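Local coordinates for leucine-rich-repeat protein (Methanosarcina barkeri, PDB 4WNR) that probably binds GTP and acts as a serine/threonine protein kinase, this piece being its Roc G domain, bound to GDP, with part of COR, at residues A[217-229]-A[267-279]. Sequence-based numbering, arbitrary orientation.
Sequences KLEKMSCNFITYE and LLDTHVLEPKWIT
Thr227 OG1 donates to Asp269 OD1 at 2.7 Å, meeting the carboxylate on its syn side but 31° out of its plane; the other oxygen, OD2, forms a salt bridge with Arg321. Ile226 and His271 make an antiparallel hydrogen-bonded pair, each N to the other's O at 2.9 Å. At the far end Asn224 O accepts from two consecutive amides, Leu273 N at 2.8 Å and Glu274 N at 3.1 Å, both from the same face of its plane. His271 ND1 donates to Asp269 O, which lies in the ring plane although ND1 stands above the carbonyl plane; this helps set the ring's rotation, while CE1 lies against Tyr228 CD1, the two rings nearly parallel but slid apart. Replacing His271 by an alanine removes the ring, which is likely to open a gap beside Tyr228 and leave Asp269 O without the ND1 bond. Just before the strand, Asn224 CB sits over the five-membered ring of Trp277. On the sheet face carrying Phe225 and Val272, Phe225 CG is set between backbone N and carbonyl carbon (chi1 68°), and its ring lies obliquely against the indole, CE1 3.6 Å from Trp277 CZ2. Leu273 CD2 reaches Met221 CB. Within the COR-A region, this two-stranded antiparallel sheet joins the link between helices 209-220 and 228-237 to the lead-in of helix 275-286.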
ATOM      1  N   LYS A 217      11.537  15.523   3.918  1.00 90.32           N
ATOM      2  CA  LYS A 217      12.827  14.993   4.368  1.00 91.20           C
ATOM      3  C   LYS A 217      12.856  13.469   4.216  1.00 90.20           C
ATOM      4  O   LYS A 217      13.821  12.909   3.692  1.00 88.99           O
ATOM      5  CB  LYS A 217      13.080  15.388   5.829  1.00 92.87           C
ATOM      6  CG  LYS A 217      14.467  15.055   6.364  1.00 95.00           C
ATOM      7  CD  LYS A 217      15.554  15.915   5.736  1.00 95.59           C
ATOM      8  CE  LYS A 217      16.839  15.877   6.553  1.00 95.88           C
ATOM      9  NZ  LYS A 217      17.373  14.497   6.738  1.00 96.31           N
ATOM     10  N   LEU A 218      11.786  12.817   4.671  1.00 89.22           N
ATOM     11  CA  LEU A 218      11.652  11.358   4.593  1.00 88.14           C
ATOM     12  C   LEU A 218      11.572  10.850   3.153  1.00 88.27           C
ATOM     13  O   LEU A 218      12.099   9.782   2.841  1.00 89.04           O
ATOM     14  CB  LEU A 218      10.417  10.893   5.372  1.00 87.33           C
ATOM     15  CG  LEU A 218      10.477  11.060   6.895  1.00 86.91           C
ATOM     16  CD1 LEU A 218       9.082  11.014   7.499  1.00 86.14           C
ATOM     17  CD2 LEU A 218      11.367  10.001   7.527  1.00 87.77           C
ATOM     18  N   GLU A 219      10.914  11.616   2.287  1.00 89.17           N
ATOM     19  CA  GLU A 219      10.741  11.232   0.882  1.00 89.23           C
ATOM     20  C   GLU A 219      12.068  11.174   0.125  1.00 89.86           C
ATOM     21  O   GLU A 219      12.299  10.249  -0.655  1.00 88.64           O
ATOM     22  CB  GLU A 219       9.781  12.193   0.173  1.00 88.89           C
ATOM     23  CG  GLU A 219       8.323  11.996   0.558  1.00 89.34           C
ATOM     24  CD  GLU A 219       7.399  13.043  -0.037  1.00 90.61           C
ATOM     25  OE1 GLU A 219       7.821  13.779  -0.956  1.00 91.72           O
ATOM     26  OE2 GLU A 219       6.239  13.131   0.415  1.00 91.88           O
ATOM     27  N   LYS A 220      12.934  12.156   0.362  1.00 92.17           N
ATOM     28  CA  LYS A 220      14.234  12.219  -0.314  1.00 93.68           C
ATOM     29  C   LYS A 220      15.290  11.288   0.295  1.00 93.63           C
ATOM     30  O   LYS A 220      16.342  11.072  -0.310  1.00 93.35           O
ATOM     31  CB  LYS A 220      14.755  13.659  -0.345  1.00 95.08           C
ATOM     32  CG  LYS A 220      13.871  14.613  -1.141  1.00 96.59           C
ATOM     33  CD  LYS A 220      14.678  15.648  -1.917  1.00 98.10           C
ATOM     34  CE  LYS A 220      15.399  16.634  -1.008  1.00 98.68           C
ATOM     35  NZ  LYS A 220      14.470  17.584  -0.332  1.00 98.57           N
ATOM     36  N   MET A 221      15.014  10.746   1.480  1.00 92.84           N
ATOM     37  CA  MET A 221      15.908   9.764   2.107  1.00 92.41           C
ATOM     38  C   MET A 221      15.894   8.436   1.347  1.00 91.83           C
ATOM     39  O   MET A 221      14.835   7.956   0.941  1.00 93.25           O
ATOM     40  CB  MET A 221      15.534   9.528   3.575  1.00 92.52           C
ATOM     41  CG  MET A 221      16.431  10.258   4.561  1.00 93.13           C
ATOM     42  SD  MET A 221      15.998   9.891   6.270  1.00 93.74           S
ATOM     43  CE  MET A 221      14.933  11.279   6.640  1.00 92.98           C
ATOM     44  N   SER A 222      17.079   7.855   1.169  1.00 90.52           N
ATOM     45  CA  SER A 222      17.249   6.619   0.398  1.00 89.29           C
ATOM     46  C   SER A 222      17.442   5.381   1.283  1.00 88.85           C
ATOM     47  O   SER A 222      17.742   4.298   0.779  1.00 89.57           O
ATOM     48  CB  SER A 222      18.440   6.762  -0.552  1.00 89.14           C
ATOM     49  OG  SER A 222      19.641   6.998   0.165  1.00 88.83           O
ATOM     50  N   CYS A 223      17.267   5.543   2.593  1.00 87.75           N
ATOM     51  CA  CYS A 223      17.411   4.432   3.537  1.00 86.51           C
ATOM     52  C   CYS A 223      16.259   3.441   3.395  1.00 85.71           C
ATOM     53  O   CYS A 223      15.159   3.813   2.985  1.00 87.57           O
ATOM     54  CB  CYS A 223      17.454   4.952   4.977  1.00 87.03           C
ATOM     55  SG  CYS A 223      18.690   6.236   5.274  1.00 90.75           S
ATOM     56  N   ASN A 224      16.520   2.183   3.738  1.00 83.82           N
ATOM     57  CA  ASN A 224      15.487   1.150   3.723  1.00 82.72           C
ATOM     58  C   ASN A 224      14.461   1.389   4.822  1.00 81.90           C
ATOM     59  O   ASN A 224      13.255   1.266   4.599  1.00 81.44           O
ATOM     60  CB  ASN A 224      16.108  -0.242   3.891  1.00 82.61           C
ATOM     61  CG  ASN A 224      17.001  -0.636   2.727  1.00 81.82           C
ATOM     62  OD1 ASN A 224      18.118  -1.109   2.928  1.00 82.05           O
ATOM     63  ND2 ASN A 224      16.512  -0.451   1.505  1.00 82.09           N
ATOM     64  N   PHE A 225      14.953   1.727   6.009  1.00 81.10           N
ATOM     65  CA  PHE A 225      14.098   2.060   7.144  1.00 81.00           C
ATOM     66  C   PHE A 225      14.834   2.942   8.144  1.00 80.93           C
ATOM     67  O   PHE A 225      16.038   3.173   8.019  1.00 82.16           O
ATOM     68  CB  PHE A 225      13.619   0.783   7.843  1.00 81.98           C
ATOM     69  CG  PHE A 225      14.715   0.028   8.542  1.00 82.68           C
ATOM     70  CD1 PHE A 225      15.501  -0.882   7.848  1.00 82.85           C
ATOM     71  CD2 PHE A 225      14.964   0.231   9.895  1.00 82.93           C
ATOM     72  CE1 PHE A 225      16.513  -1.576   8.490  1.00 82.96           C
ATOM     73  CE2 PHE A 225      15.975  -0.460  10.541  1.00 81.94           C
ATOM     74  CZ  PHE A 225      16.749  -1.365   9.838  1.00 82.30           C
ATOM     75  N   ILE A 226      14.097   3.431   9.135  1.00 80.84           N
ATOM     76  CA  ILE A 226      14.678   4.188  10.244  1.00 81.49           C
ATOM     77  C   ILE A 226      14.035   3.766  11.562  1.00 81.40           C
ATOM     78  O   ILE A 226      12.867   3.381  11.596  1.00 79.09           O
ATOM     79  CB  ILE A 226      14.531   5.716  10.054  1.00 82.18           C
ATOM     80  CG1 ILE A 226      13.056   6.115   9.908  1.00 82.43           C
ATOM     81  CG2 ILE A 226      15.349   6.178   8.852  1.00 82.17           C
ATOM     82  CD1 ILE A 226      12.823   7.604   9.759  1.00 82.96           C
ATOM     83  N   THR A 227      14.809   3.832  12.641  1.00 83.17           N
ATOM     84  CA  THR A 227      14.297   3.500  13.972  1.00 84.54           C
ATOM     85  C   THR A 227      13.469   4.661  14.527  1.00 83.85           C
ATOM     86  O   THR A 227      13.511   5.773  14.002  1.00 83.34           O
ATOM     87  CB  THR A 227      15.417   3.087  14.960  1.00 86.23           C
ATOM     88  OG1 THR A 227      14.850   2.835  16.253  1.00 90.48           O
ATOM     89  CG2 THR A 227      16.495   4.157  15.089  1.00 86.44           C
ATOM     90  N   TYR A 228      12.717   4.386  15.588  1.00 84.96           N
ATOM     91  CA  TYR A 228      11.800   5.370  16.175  1.00 86.18           C
ATOM     92  C   TYR A 228      12.550   6.521  16.856  1.00 86.46           C
ATOM     93  O   TYR A 228      12.013   7.621  17.002  1.00 85.45           O
ATOM     94  CB  TYR A 228      10.846   4.675  17.157  1.00 87.89           C
ATOM     95  CG  TYR A 228       9.587   5.445  17.539  1.00 91.35           C
ATOM     96  CD1 TYR A 228       8.994   6.367  16.672  1.00 93.18           C
ATOM     97  CD2 TYR A 228       8.962   5.211  18.762  1.00 93.43           C
ATOM     98  CE1 TYR A 228       7.840   7.047  17.027  1.00 94.13           C
ATOM     99  CE2 TYR A 228       7.809   5.888  19.121  1.00 94.71           C
ATOM    100  CZ  TYR A 228       7.251   6.803  18.253  1.00 95.40           C
ATOM    101  OH  TYR A 228       6.104   7.470  18.617  1.00 98.33           O
ATOM    102  N   GLU A 229      13.791   6.256  17.264  1.00 86.60           N
ATOM    103  CA  GLU A 229      14.686   7.287  17.795  1.00 86.52           C
ATOM    104  C   GLU A 229      15.091   8.272  16.696  1.00 85.14           C
ATOM    105  O   GLU A 229      15.115   9.483  16.917  1.00 84.40           O
ATOM    106  CB  GLU A 229      15.936   6.639  18.413  1.00 87.69           C
ATOM    107  CG  GLU A 229      16.947   7.606  19.027  1.00 88.03           C
ATOM    108  CD  GLU A 229      16.407   8.379  20.219  1.00 89.47           C
ATOM    109  OE1 GLU A 229      15.462   7.894  20.880  1.00 89.46           O
ATOM    110  OE2 GLU A 229      16.937   9.475  20.502  1.00 89.50           O
ATOM    111  N   LEU A 267       6.412  -4.231  16.478  1.00 74.54           N
ATOM    112  CA  LEU A 267       6.597  -3.672  15.131  1.00 73.27           C
ATOM    113  C   LEU A 267       6.891  -2.166  15.092  1.00 72.23           C
ATOM    114  O   LEU A 267       7.419  -1.674  14.094  1.00 72.32           O
ATOM    115  CB  LEU A 267       5.354  -3.962  14.276  1.00 73.16           C
ATOM    116  CG  LEU A 267       5.318  -5.273  13.480  1.00 73.71           C
ATOM    117  CD1 LEU A 267       5.736  -6.475  14.312  1.00 74.82           C
ATOM    118  CD2 LEU A 267       3.925  -5.488  12.905  1.00 73.51           C
ATOM    119  N   LEU A 268       6.578  -1.441  16.166  1.00 71.09           N
ATOM    120  CA  LEU A 268       6.563   0.030  16.123  1.00 71.42           C
ATOM    121  C   LEU A 268       7.927   0.701  15.958  1.00 71.93           C
ATOM    122  O   LEU A 268       7.993   1.873  15.593  1.00 73.24           O
ATOM    123  CB  LEU A 268       5.831   0.607  17.345  1.00 71.33           C
ATOM    124  CG  LEU A 268       6.433   0.430  18.741  1.00 71.19           C
ATOM    125  CD1 LEU A 268       7.606   1.368  18.978  1.00 71.32           C
ATOM    126  CD2 LEU A 268       5.370   0.673  19.802  1.00 70.87           C
ATOM    127  N   ASP A 269       9.008  -0.021  16.239  1.00 71.85           N
ATOM    128  CA  ASP A 269      10.349   0.552  16.118  1.00 71.96           C
ATOM    129  C   ASP A 269      10.739   0.789  14.659  1.00 72.98           C
ATOM    130  O   ASP A 269      11.360   1.803  14.338  1.00 75.06           O
ATOM    131  CB  ASP A 269      11.389  -0.347  16.795  1.00 71.94           C
ATOM    132  CG  ASP A 269      12.738   0.342  16.960  1.00 71.54           C
ATOM    133  OD1 ASP A 269      12.769   1.516  17.387  1.00 71.33           O
ATOM    134  OD2 ASP A 269      13.772  -0.291  16.662  1.00 71.66           O
ATOM    135  N   THR A 270      10.371  -0.145  13.785  1.00 72.36           N
ATOM    136  CA  THR A 270      10.755  -0.088  12.373  1.00 71.94           C
ATOM    137  C   THR A 270       9.831   0.821  11.552  1.00 72.30           C
ATOM    138  O   THR A 270       8.635   0.554  11.423  1.00 71.84           O
ATOM    139  CB  THR A 270      10.759  -1.496  11.747  1.00 71.88           C
ATOM    140  OG1 THR A 270      11.468  -2.399  12.605  1.00 70.67           O
ATOM    141  CG2 THR A 270      11.424  -1.481  10.370  1.00 71.90           C
ATOM    142  N   HIS A 271      10.403   1.889  10.998  1.00 72.62           N
ATOM    143  CA  HIS A 271       9.700   2.785  10.079  1.00 72.46           C
ATOM    144  C   HIS A 271      10.258   2.578   8.677  1.00 72.29           C
ATOM    145  O   HIS A 271      11.280   3.164   8.318  1.00 71.61           O
ATOM    146  CB  HIS A 271       9.883   4.247  10.494  1.00 73.05           C
ATOM    147  CG  HIS A 271       9.232   4.595  11.797  1.00 74.23           C
ATOM    148  ND1 HIS A 271       9.586   4.001  12.988  1.00 74.88           N
ATOM    149  CD2 HIS A 271       8.262   5.491  12.096  1.00 75.06           C
ATOM    150  CE1 HIS A 271       8.852   4.504  13.964  1.00 75.36           C
ATOM    151  NE2 HIS A 271       8.041   5.412  13.449  1.00 75.91           N
ATOM    152  N   VAL A 272       9.583   1.746   7.891  1.00 73.08           N
ATOM    153  CA  VAL A 272      10.077   1.355   6.570  1.00 73.17           C
ATOM    154  C   VAL A 272       9.840   2.457   5.535  1.00 73.82           C
ATOM    155  O   VAL A 272       8.715   2.929   5.363  1.00 72.71           O
ATOM    156  CB  VAL A 272       9.424   0.041   6.094  1.00 73.13           C
ATOM    157  CG1 VAL A 272       9.907  -0.335   4.699  1.00 74.16           C
ATOM    158  CG2 VAL A 272       9.723  -1.081   7.078  1.00 73.18           C
ATOM    159  N   LEU A 273      10.913   2.854   4.854  1.00 74.49           N
ATOM    160  CA  LEU A 273      10.853   3.856   3.782  1.00 74.57           C
ATOM    161  C   LEU A 273      10.785   3.213   2.395  1.00 73.99           C
ATOM    162  O   LEU A 273      10.201   3.785   1.473  1.00 73.45           O
ATOM    163  CB  LEU A 273      12.064   4.794   3.858  1.00 75.18           C
ATOM    164  CG  LEU A 273      11.933   6.006   4.786  1.00 76.05           C
ATOM    165  CD1 LEU A 273      11.512   5.606   6.192  1.00 76.59           C
ATOM    166  CD2 LEU A 273      13.245   6.776   4.820  1.00 76.63           C
ATOM    167  N   GLU A 274      11.396   2.039   2.255  1.00 74.40           N
ATOM    168  CA  GLU A 274      11.386   1.282   1.003  1.00 74.79           C
ATOM    169  C   GLU A 274      10.519   0.026   1.153  1.00 74.32           C
ATOM    170  O   GLU A 274      10.915  -0.917   1.839  1.00 74.30           O
ATOM    171  CB  GLU A 274      12.819   0.898   0.611  1.00 75.35           C
ATOM    172  CG  GLU A 274      12.943   0.083  -0.671  1.00 76.76           C
ATOM    173  CD  GLU A 274      12.361   0.788  -1.883  1.00 77.38           C
ATOM    174  OE1 GLU A 274      11.600   0.141  -2.637  1.00 77.26           O
ATOM    175  OE2 GLU A 274      12.658   1.987  -2.080  1.00 77.18           O
ATOM    176  N   PRO A 275       9.330   0.008   0.518  1.00 73.17           N
ATOM    177  CA  PRO A 275       8.435  -1.158   0.566  1.00 73.45           C
ATOM    178  C   PRO A 275       9.068  -2.477   0.104  1.00 73.46           C
ATOM    179  O   PRO A 275       8.708  -3.541   0.614  1.00 71.41           O
ATOM    180  CB  PRO A 275       7.299  -0.760  -0.381  1.00 73.74           C
ATOM    181  CG  PRO A 275       7.265   0.722  -0.313  1.00 73.67           C
ATOM    182  CD  PRO A 275       8.694   1.152  -0.161  1.00 73.61           C
ATOM    183  N   LYS A 276       9.995  -2.402  -0.847  1.00 75.08           N
ATOM    184  CA  LYS A 276      10.677  -3.593  -1.368  1.00 76.59           C
ATOM    185  C   LYS A 276      11.534  -4.304  -0.312  1.00 76.13           C
ATOM    186  O   LYS A 276      11.766  -5.510  -0.408  1.00 74.35           O
ATOM    187  CB  LYS A 276      11.539  -3.231  -2.582  1.00 78.41           C
ATOM    188  CG  LYS A 276      10.733  -2.794  -3.796  1.00 79.80           C
ATOM    189  CD  LYS A 276      11.631  -2.454  -4.974  1.00 81.29           C
ATOM    190  CE  LYS A 276      10.815  -2.024  -6.183  1.00 82.95           C
ATOM    191  NZ  LYS A 276      11.673  -1.659  -7.344  1.00 83.77           N
ATOM    192  N   TRP A 277      11.999  -3.553   0.684  1.00 75.64           N
ATOM    193  CA  TRP A 277      12.771  -4.116   1.797  1.00 74.47           C
ATOM    194  C   TRP A 277      11.981  -5.193   2.538  1.00 74.59           C
ATOM    195  O   TRP A 277      12.516  -6.256   2.847  1.00 75.11           O
ATOM    196  CB  TRP A 277      13.184  -3.010   2.772  1.00 74.15           C
ATOM    197  CG  TRP A 277      14.038  -3.482   3.909  1.00 73.33           C
ATOM    198  CD1 TRP A 277      15.365  -3.786   3.864  1.00 74.08           C
ATOM    199  CD2 TRP A 277      13.624  -3.690   5.264  1.00 72.62           C
ATOM    200  NE1 TRP A 277      15.806  -4.178   5.107  1.00 73.86           N
ATOM    201  CE2 TRP A 277      14.755  -4.126   5.984  1.00 73.02           C
ATOM    202  CE3 TRP A 277      12.405  -3.553   5.939  1.00 71.96           C
ATOM    203  CZ2 TRP A 277      14.704  -4.427   7.346  1.00 72.73           C
ATOM    204  CZ3 TRP A 277      12.356  -3.854   7.292  1.00 72.21           C
ATOM    205  CH2 TRP A 277      13.499  -4.285   7.980  1.00 72.47           C
ATOM    206  N   ILE A 278      10.708  -4.915   2.807  1.00 74.74           N
ATOM    207  CA  ILE A 278       9.843  -5.856   3.520  1.00 74.31           C
ATOM    208  C   ILE A 278       9.583  -7.089   2.661  1.00 74.68           C
ATOM    209  O   ILE A 278       9.857  -8.214   3.076  1.00 75.26           O
ATOM    210  CB  ILE A 278       8.482  -5.223   3.890  1.00 74.38           C
ATOM    211  CG1 ILE A 278       8.670  -4.045   4.850  1.00 74.87           C
ATOM    212  CG2 ILE A 278       7.559  -6.257   4.529  1.00 75.10           C
ATOM    213  CD1 ILE A 278       7.459  -3.139   4.939  1.00 75.40           C
ATOM    214  N   THR A 279       9.060  -6.857   1.460  1.00 75.08           N
ATOM    215  CA  THR A 279       8.599  -7.933   0.581  1.00 75.48           C
ATOM    216  C   THR A 279       9.712  -8.911   0.202  1.00 76.15           C
ATOM    217  O   THR A 279       9.529 -10.125   0.285  1.00 75.68           O
ATOM    218  CB  THR A 279       7.955  -7.372  -0.702  1.00 75.48           C
ATOM    219  OG1 THR A 279       8.869  -6.488  -1.360  1.00 74.86           O
ATOM    220  CG2 THR A 279       6.675  -6.622  -0.376  1.00 75.53           C
TER